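PDB 3LWS: aromatic amino acid beta-eliminating lyase/threonine aldolase from Exiguobacterium sibiricum, which belongs to the beta-eliminating lyase family and has the overall fold of the aminotransferase-like enzymes that depend on pyridoxal phosphate. Local coordinates for residues A74-L79 with R231-D236; R80-E85 with F197-I202; E50-K55 with P242-A247. One frame throughout, in Å; residues are numbered along the deposited sequence.

Overall arrangement
From the N terminus, helix 49-60 supplies the first half of contact 3, and helix 71-86 then supplies the first halves of contact 1 (74-79) and contact 2 (80-85). The loops close in reverse order: strand 199-203 completes contact 2, residues 231-236 at the C-terminal end of helix 220-232 complete contact 1, and helix 241-254 completes contact 3. They therefore nest without crossing. Contacts 1 and 2 share a helix and touch where Gln75 CD lies 3.4 Å from Tyr201 CD2. Contact 3 is separate, about 17 Å from contact 1 and 21 Å from contact 2, centre to centre. Contact 2 ties helix 71-86 to the seven-stranded sheet; contacts 1 and 3 join helical segments and border the second subunit.

Contact 1: residues A74-L79 with R231-D236; sequences AQQVAL and RRYGGD
Tyr233 carries this contact, laying its ring beside Val77 and its hydroxyl against Gln76 of helix 71-86. Along 231-236 the chain is leaving helix 220-232, and the start of the segment lies at the subunit interface, where Arg231 NH2 and Arg232 NE bond His102 O and Gln104 O of the second subunit.

Tyr233 sends its CB toward helix 71-86. The hydroxyl donates to Gln76, Tyr233 OH to Gln76 OE1 2.8 Å, reaching a lone pair in the carbonyl plane with a C=O...O angle of 135°. Amide and ring planes are 51° apart, and OE1 sits at the ring edge. Gln76 CB is also near, 3.3 Å from Tyr233 OH. Obliquely to the ring, Val77 CG2 comes 3.6 Å from Tyr233 CE1, next to the hydroxyl-bearing carbon; this methyl lies anti to its carbonyl carbon, since CG1 takes the place anti to N. Gly234 then ends the helix in a Schellman motif, with phi at +79° and its N bonded to Arg231 O.

Further partners hold the polar pair. Tyr233 OH also bonds His111 NE2, while Gln76 NE2 bonds Glu103 OE1 of its own chain and Arg232 O of the second subunit. The Gln76 amide is thus held at both ends, which sets its flip and leaves OE1 as the acceptor for the buried hydroxyl.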
# COMPACT_ATOMS: atom_id res chain seq x y z
N ALA A 74 8.76 5.11 0.30
CA ALA A 74 9.21 6.33 -0.34
C ALA A 74 10.69 6.70 -0.02
O ALA A 74 11.48 6.98 -0.93
CB ALA A 74 8.25 7.49 -0.01
N GLN A 75 11.08 6.66 1.24
CA GLN A 75 12.44 7.17 1.59
C GLN A 75 13.56 6.17 1.33
O GLN A 75 14.66 6.57 0.97
CB GLN A 75 12.47 7.67 3.01
CG GLN A 75 11.58 8.82 3.21
CD GLN A 75 11.89 9.60 4.40
OE1 GLN A 75 12.33 10.76 4.28
NE2 GLN A 75 11.66 9.01 5.60
N GLN A 76 13.25 4.88 1.49
CA GLN A 76 14.13 3.81 1.06
C GLN A 76 14.42 3.92 -0.41
O GLN A 76 15.59 3.89 -0.84
CB GLN A 76 13.53 2.44 1.36
CG GLN A 76 13.73 2.02 2.79
CD GLN A 76 13.00 0.75 3.13
OE1 GLN A 76 12.89 -0.15 2.31
NE2 GLN A 76 12.53 0.65 4.37
N VAL A 77 13.35 4.11 -1.19
CA VAL A 77 13.54 4.30 -2.63
C VAL A 77 14.40 5.52 -2.96
O VAL A 77 15.28 5.45 -3.84
CB VAL A 77 12.22 4.39 -3.36
CG1 VAL A 77 12.48 4.89 -4.84
CG2 VAL A 77 11.54 3.06 -3.33
N ALA A 78 14.16 6.63 -2.28
CA ALA A 78 14.91 7.88 -2.53
C ALA A 78 16.40 7.65 -2.33
O ALA A 78 17.22 7.96 -3.21
CB ALA A 78 14.44 9.01 -1.61
N LEU A 79 16.73 7.09 -1.16
CA LEU A 79 18.14 6.86 -0.77
C LEU A 79 18.85 5.92 -1.76
O LEU A 79 19.99 6.19 -2.19
CB LEU A 79 18.24 6.33 0.67
CG LEU A 79 17.90 7.29 1.82
CD1 LEU A 79 18.27 6.71 3.14
CD2 LEU A 79 18.59 8.57 1.67
N ARG A 231 6.90 0.01 -8.37
CA ARG A 231 6.41 -1.28 -8.85
C ARG A 231 7.18 -2.49 -8.27
O ARG A 231 6.59 -3.51 -7.97
CB ARG A 231 6.48 -1.33 -10.38
CG ARG A 231 5.97 -2.63 -10.97
CD ARG A 231 4.75 -2.45 -11.83
NE ARG A 231 4.08 -3.74 -11.85
CZ ARG A 231 2.92 -4.03 -11.26
NH1 ARG A 231 2.17 -3.11 -10.66
NH2 ARG A 231 2.49 -5.28 -11.34
N ARG A 232 8.51 -2.39 -8.18
CA ARG A 232 9.34 -3.50 -7.66
C ARG A 232 8.96 -3.80 -6.24
O ARG A 232 8.92 -4.94 -5.85
CB ARG A 232 10.82 -3.19 -7.73
CG ARG A 232 11.41 -3.22 -9.14
CD ARG A 232 12.87 -2.80 -9.13
NE ARG A 232 13.41 -2.73 -10.49
CZ ARG A 232 14.49 -2.02 -10.85
NH1 ARG A 232 15.18 -1.32 -9.97
NH2 ARG A 232 14.87 -1.99 -12.11
N TYR A 233 8.70 -2.75 -5.46
CA TYR A 233 8.24 -2.90 -4.07
C TYR A 233 6.82 -3.42 -3.89
O TYR A 233 6.42 -3.74 -2.80
CB TYR A 233 8.33 -1.54 -3.37
CG TYR A 233 9.60 -1.25 -2.60
CD1 TYR A 233 10.73 -0.75 -3.23
CD2 TYR A 233 9.65 -1.40 -1.21
CE1 TYR A 233 11.90 -0.44 -2.50
CE2 TYR A 233 10.81 -1.09 -0.48
CZ TYR A 233 11.92 -0.61 -1.15
OH TYR A 233 13.08 -0.31 -0.46
N GLY A 234 6.01 -3.47 -4.94
CA GLY A 234 4.63 -3.87 -4.76
C GLY A 234 3.76 -2.78 -4.21
O GLY A 234 2.74 -3.06 -3.57
N GLY A 235 4.18 -1.53 -4.42
CA GLY A 235 3.43 -0.32 -4.04
C GLY A 235 2.67 0.36 -5.17
O GLY A 235 2.01 1.39 -4.97
N ASP A 236 2.77 -0.21 -6.37
CA ASP A 236 2.13 0.34 -7.56
C ASP A 236 0.80 -0.39 -7.68
O ASP A 236 0.58 -1.26 -8.56
CB ASP A 236 3.05 0.15 -8.79
CG ASP A 236 2.55 0.85 -10.03
OD1 ASP A 236 1.83 1.82 -9.97
OD2 ASP A 236 2.93 0.40 -11.12

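Contact 2: residues R80-E85 with F197-I202; sequences RIWSDE and FDSIYI
Trp82 reaches from helix 71-86 to the strand, handing its indole N-H to Ser199: Trp82 NE1 and Ser199 OG are 2.7 Å apart. The N-H...O angle is 166° and OG lies in the ring plane, so the bond is nearly straight and meets the indole at its edge. Two side-chain conformations make this possible. Trp82 has CG anti to its carbonyl carbon (chi1 -60°), which places the indole so that NE1 meets Ser199 OG. Ser199 instead places OG between backbone N and carbonyl carbon, and its CB stays 3.6 Å from Trp82 NE1.

Strand 199-203 runs parallel to 171-176 and antiparallel to 214-218 in a mixed seven-stranded sheet of order 3-2-4-5-6-7-1, the large-domain sheet of fold type I pyridoxal-phosphate enzymes; helix 71-86 packs against it here. Ser199 OG has a second partner, His173 ND1 on strand 171-176, while the Trp82 ring stacks with Phe222.

Further along the indole, Trp82 CZ2 rests 3.8 Å from Asp198 CB. The carboxylate plane is 68° from the ring, and Asp198 OD2 bonds Leu172 N.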
# COMPACT_ATOMS: atom_id res chain seq x y z
N ARG A 80 18.16 4.84 -2.15
CA ARG A 80 18.67 3.91 -3.15
C ARG A 80 18.94 4.59 -4.49
O ARG A 80 19.99 4.34 -5.11
CB ARG A 80 17.73 2.73 -3.32
CG ARG A 80 18.13 1.68 -4.41
CD ARG A 80 19.56 1.17 -4.23
NE ARG A 80 19.96 0.34 -5.35
CZ ARG A 80 19.78 -0.97 -5.42
NH1 ARG A 80 19.18 -1.64 -4.45
NH2 ARG A 80 20.17 -1.63 -6.51
N ILE A 81 18.03 5.44 -4.94
CA ILE A 81 18.23 6.14 -6.21
C ILE A 81 19.49 6.99 -6.13
O ILE A 81 20.37 6.85 -6.95
CB ILE A 81 17.03 6.95 -6.64
CG1 ILE A 81 15.86 6.00 -6.91
CG2 ILE A 81 17.34 7.77 -7.95
CD1 ILE A 81 14.48 6.65 -6.75
N TRP A 82 19.60 7.82 -5.10
CA TRP A 82 20.79 8.63 -4.92
C TRP A 82 22.06 7.79 -4.72
O TRP A 82 23.08 8.13 -5.27
CB TRP A 82 20.67 9.64 -3.79
CG TRP A 82 19.54 10.66 -3.95
CD1 TRP A 82 18.61 10.98 -3.00
CD2 TRP A 82 19.24 11.49 -5.10
NE1 TRP A 82 17.76 11.94 -3.47
CE2 TRP A 82 18.13 12.29 -4.74
CE3 TRP A 82 19.81 11.67 -6.37
CZ2 TRP A 82 17.55 13.21 -5.64
CZ3 TRP A 82 19.25 12.59 -7.24
CH2 TRP A 82 18.12 13.33 -6.87
N SER A 83 21.99 6.71 -3.97
CA SER A 83 23.12 5.82 -3.81
C SER A 83 23.58 5.32 -5.19
O SER A 83 24.76 5.39 -5.52
CB SER A 83 22.77 4.63 -2.92
OG SER A 83 23.79 3.67 -2.91
N ASP A 84 22.62 4.86 -6.00
CA ASP A 84 22.91 4.41 -7.39
C ASP A 84 23.50 5.54 -8.25
O ASP A 84 24.44 5.33 -8.98
CB ASP A 84 21.66 3.86 -8.08
CG ASP A 84 21.29 2.44 -7.64
OD1 ASP A 84 22.00 1.76 -6.86
OD2 ASP A 84 20.23 1.98 -8.10
N GLU A 85 22.94 6.74 -8.17
CA GLU A 85 23.43 7.83 -8.98
C GLU A 85 24.87 8.23 -8.63
O GLU A 85 25.63 8.65 -9.50
CB GLU A 85 22.51 9.03 -8.82
CG GLU A 85 22.96 10.26 -9.55
CD GLU A 85 21.86 11.25 -9.68
OE1 GLU A 85 20.81 10.90 -10.26
OE2 GLU A 85 22.03 12.37 -9.19
N PHE A 197 16.63 21.21 -0.95
CA PHE A 197 16.87 19.79 -1.00
C PHE A 197 16.75 19.23 -2.41
O PHE A 197 16.05 19.77 -3.27
CB PHE A 197 15.85 19.08 -0.10
CG PHE A 197 16.01 19.38 1.36
CD1 PHE A 197 15.48 20.54 1.91
CD2 PHE A 197 16.73 18.53 2.18
CE1 PHE A 197 15.63 20.82 3.26
CE2 PHE A 197 16.88 18.79 3.54
CZ PHE A 197 16.35 19.94 4.08
N ASP A 198 17.42 18.11 -2.63
CA ASP A 198 17.35 17.42 -3.91
C ASP A 198 16.03 16.65 -4.06
O ASP A 198 15.41 16.63 -5.15
CB ASP A 198 18.59 16.51 -4.04
CG ASP A 198 19.87 17.31 -4.04
OD1 ASP A 198 20.08 17.97 -5.05
OD2 ASP A 198 20.61 17.37 -3.04
N SER A 199 15.56 16.06 -2.97
CA SER A 199 14.35 15.27 -2.95
C SER A 199 13.58 15.50 -1.62
O SER A 199 14.16 15.92 -0.62
CB SER A 199 14.70 13.78 -3.17
OG SER A 199 15.73 13.34 -2.29
N ILE A 200 12.29 15.21 -1.62
CA ILE A 200 11.45 15.47 -0.45
C ILE A 200 10.38 14.41 -0.31
O ILE A 200 9.79 13.99 -1.29
CB ILE A 200 10.73 16.85 -0.52
CG1 ILE A 200 11.71 17.98 -0.83
CG2 ILE A 200 9.97 17.13 0.84
CD1 ILE A 200 12.01 18.19 -2.36
N TYR A 201 10.13 14.01 0.92
CA TYR A 201 9.06 13.14 1.27
C TYR A 201 8.14 13.96 2.14
O TYR A 201 8.61 14.66 3.04
CB TYR A 201 9.56 11.94 2.07
CG TYR A 201 8.60 11.42 3.14
CD1 TYR A 201 7.32 10.98 2.82
CD2 TYR A 201 9.00 11.31 4.45
CE1 TYR A 201 6.46 10.54 3.78
CE2 TYR A 201 8.13 10.83 5.43
CZ TYR A 201 6.88 10.45 5.10
OH TYR A 201 6.04 9.97 6.08
N ILE A 202 6.84 13.84 1.87
CA ILE A 202 5.82 14.41 2.71
C ILE A 202 4.76 13.37 2.93
O ILE A 202 4.53 12.47 2.10
CB ILE A 202 5.17 15.73 2.15
CG1 ILE A 202 4.70 15.59 0.72
CG2 ILE A 202 6.13 16.89 2.29
CD1 ILE A 202 3.86 16.79 0.25

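Contact 3: residues E50-K55 with P242-A247; sequences EPFEQK and PYIVSA
Lys55 NZ is gripped by two carboxylates of the partner helix, forming salt bridges with Asp248 OD1 and Glu252 OE2, and so ties helix 49-60 to helix 241-254 just beside the apolar meeting of Phe52 with Ile244 and Ala247. A side-chain hydrogen bond within 242-247 runs from Ser246 OG to Pro242 O, 2.7 Å; it reaches a lone pair in the carbonyl plane with a C=O...O angle of 138°, so the buried hydroxyl is satisfied by its own helix.

The contact itself is apolar. Phe52 and Ile244 have the closest CA atoms, 7.4 Å apart. In Phe52, CG stands anti to the backbone N (chi1 -175°), which puts the ring against the second helix, where Ile244 CG2 and Ala247 CB approach it obliquely. The branch methyl of Ile244 does the touching: Ile244 CG2 is 3.4 Å from Phe52 CG and 3.5 Å from Phe52 CB, pressing near the root of the ring. Ile244 CG2 is likewise 3.5 Å from CD2 of Phe52. At the far end of the ring, Phe52 CZ comes 4.0 Å from Ala247 CB. Residues 244 and 247, nearly one turn apart, thus receive the two ends of a single ring.

Other aromatic groups complete the surroundings of Phe52: Phe204 meets it edge-to-face, and Phe56 and Phe67 lie against it too. Glu53 links helix 49-60 to strand 64-68 through Phe67 N and to helix 220-232 through Arg227, while on helix 241-254 Val245 and Ser246 touch helix 24-31 and Tyr243 OH bonds Ser239 O of the second subunit.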
# COMPACT_ATOMS: atom_id res chain seq x y z
N GLU A 50 -2.45 11.47 -11.42
CA GLU A 50 -1.63 12.45 -12.18
C GLU A 50 -1.84 13.88 -11.76
O GLU A 50 -0.87 14.55 -11.52
CB GLU A 50 -1.72 12.31 -13.70
CG GLU A 50 -1.14 11.03 -14.17
CD GLU A 50 -0.95 10.91 -15.67
OE1 GLU A 50 -0.30 11.80 -16.25
OE2 GLU A 50 -1.40 9.88 -16.24
N PRO A 51 -3.09 14.33 -11.63
CA PRO A 51 -3.30 15.69 -11.13
C PRO A 51 -2.79 15.91 -9.68
O PRO A 51 -2.25 16.99 -9.37
CB PRO A 51 -4.83 15.84 -11.18
CG PRO A 51 -5.27 14.94 -12.20
CD PRO A 51 -4.34 13.77 -12.19
N PHE A 52 -2.93 14.90 -8.82
CA PHE A 52 -2.45 15.03 -7.44
C PHE A 52 -0.94 15.18 -7.42
O PHE A 52 -0.40 16.01 -6.68
CB PHE A 52 -2.89 13.84 -6.57
CG PHE A 52 -2.54 13.96 -5.13
CD1 PHE A 52 -1.31 13.50 -4.66
CD2 PHE A 52 -3.42 14.51 -4.23
CE1 PHE A 52 -0.97 13.61 -3.33
CE2 PHE A 52 -3.10 14.60 -2.88
CZ PHE A 52 -1.86 14.15 -2.43
N GLU A 53 -0.26 14.36 -8.23
CA GLU A 53 1.17 14.38 -8.29
C GLU A 53 1.64 15.74 -8.82
O GLU A 53 2.53 16.34 -8.25
CB GLU A 53 1.67 13.19 -9.12
CG GLU A 53 1.61 11.84 -8.39
CD GLU A 53 2.18 10.64 -9.20
OE1 GLU A 53 2.45 10.76 -10.43
OE2 GLU A 53 2.39 9.58 -8.58
N GLN A 54 1.02 16.27 -9.87
CA GLN A 54 1.41 17.61 -10.42
C GLN A 54 1.20 18.72 -9.39
O GLN A 54 2.06 19.59 -9.20
CB GLN A 54 0.59 17.91 -11.68
CG GLN A 54 0.85 16.91 -12.81
CD GLN A 54 -0.17 17.03 -13.97
OE1 GLN A 54 -1.17 17.76 -13.88
NE2 GLN A 54 0.11 16.30 -15.07
N LYS A 55 0.04 18.69 -8.74
CA LYS A 55 -0.30 19.59 -7.66
C LYS A 55 0.82 19.71 -6.63
O LYS A 55 1.29 20.81 -6.32
CB LYS A 55 -1.60 19.13 -6.97
CG LYS A 55 -2.02 19.97 -5.78
CD LYS A 55 -3.40 19.61 -5.32
CE LYS A 55 -3.84 20.54 -4.19
NZ LYS A 55 -5.22 20.28 -3.71
N PRO A 242 -8.20 5.60 -2.90
CA PRO A 242 -8.75 5.73 -1.56
C PRO A 242 -7.86 6.54 -0.61
O PRO A 242 -8.38 7.25 0.27
CB PRO A 242 -8.91 4.27 -1.10
CG PRO A 242 -9.03 3.49 -2.33
CD PRO A 242 -8.04 4.18 -3.27
N TYR A 243 -6.54 6.48 -0.83
CA TYR A 243 -5.63 7.32 -0.10
C TYR A 243 -5.38 8.66 -0.75
O TYR A 243 -5.11 9.59 -0.03
CB TYR A 243 -4.28 6.66 0.13
CG TYR A 243 -4.39 5.39 0.90
CD1 TYR A 243 -4.82 5.37 2.22
CD2 TYR A 243 -4.02 4.19 0.32
CE1 TYR A 243 -4.91 4.18 2.93
CE2 TYR A 243 -4.09 3.01 1.03
CZ TYR A 243 -4.55 3.00 2.32
OH TYR A 243 -4.60 1.80 3.03
N ILE A 244 -5.47 8.77 -2.08
CA ILE A 244 -5.18 10.06 -2.73
C ILE A 244 -6.30 11.09 -2.56
O ILE A 244 -6.04 12.26 -2.30
CB ILE A 244 -4.85 9.90 -4.24
CG1 ILE A 244 -3.59 9.06 -4.42
CG2 ILE A 244 -4.58 11.23 -4.92
CD1 ILE A 244 -3.42 8.60 -5.82
N VAL A 245 -7.53 10.65 -2.70
CA VAL A 245 -8.70 11.52 -2.57
C VAL A 245 -8.76 12.03 -1.12
O VAL A 245 -8.94 13.24 -0.86
CB VAL A 245 -9.98 10.73 -2.86
CG1 VAL A 245 -11.21 11.51 -2.44
CG2 VAL A 245 -10.04 10.24 -4.36
N SER A 246 -8.63 11.10 -0.17
CA SER A 246 -8.63 11.45 1.25
C SER A 246 -7.47 12.38 1.58
O SER A 246 -7.70 13.41 2.21
CB SER A 246 -8.68 10.23 2.15
OG SER A 246 -7.66 9.27 1.87
N ALA A 247 -6.26 12.06 1.09
CA ALA A 247 -5.07 12.89 1.29
C ALA A 247 -5.28 14.33 0.85
O ALA A 247 -5.02 15.28 1.60
CB ALA A 247 -3.87 12.28 0.51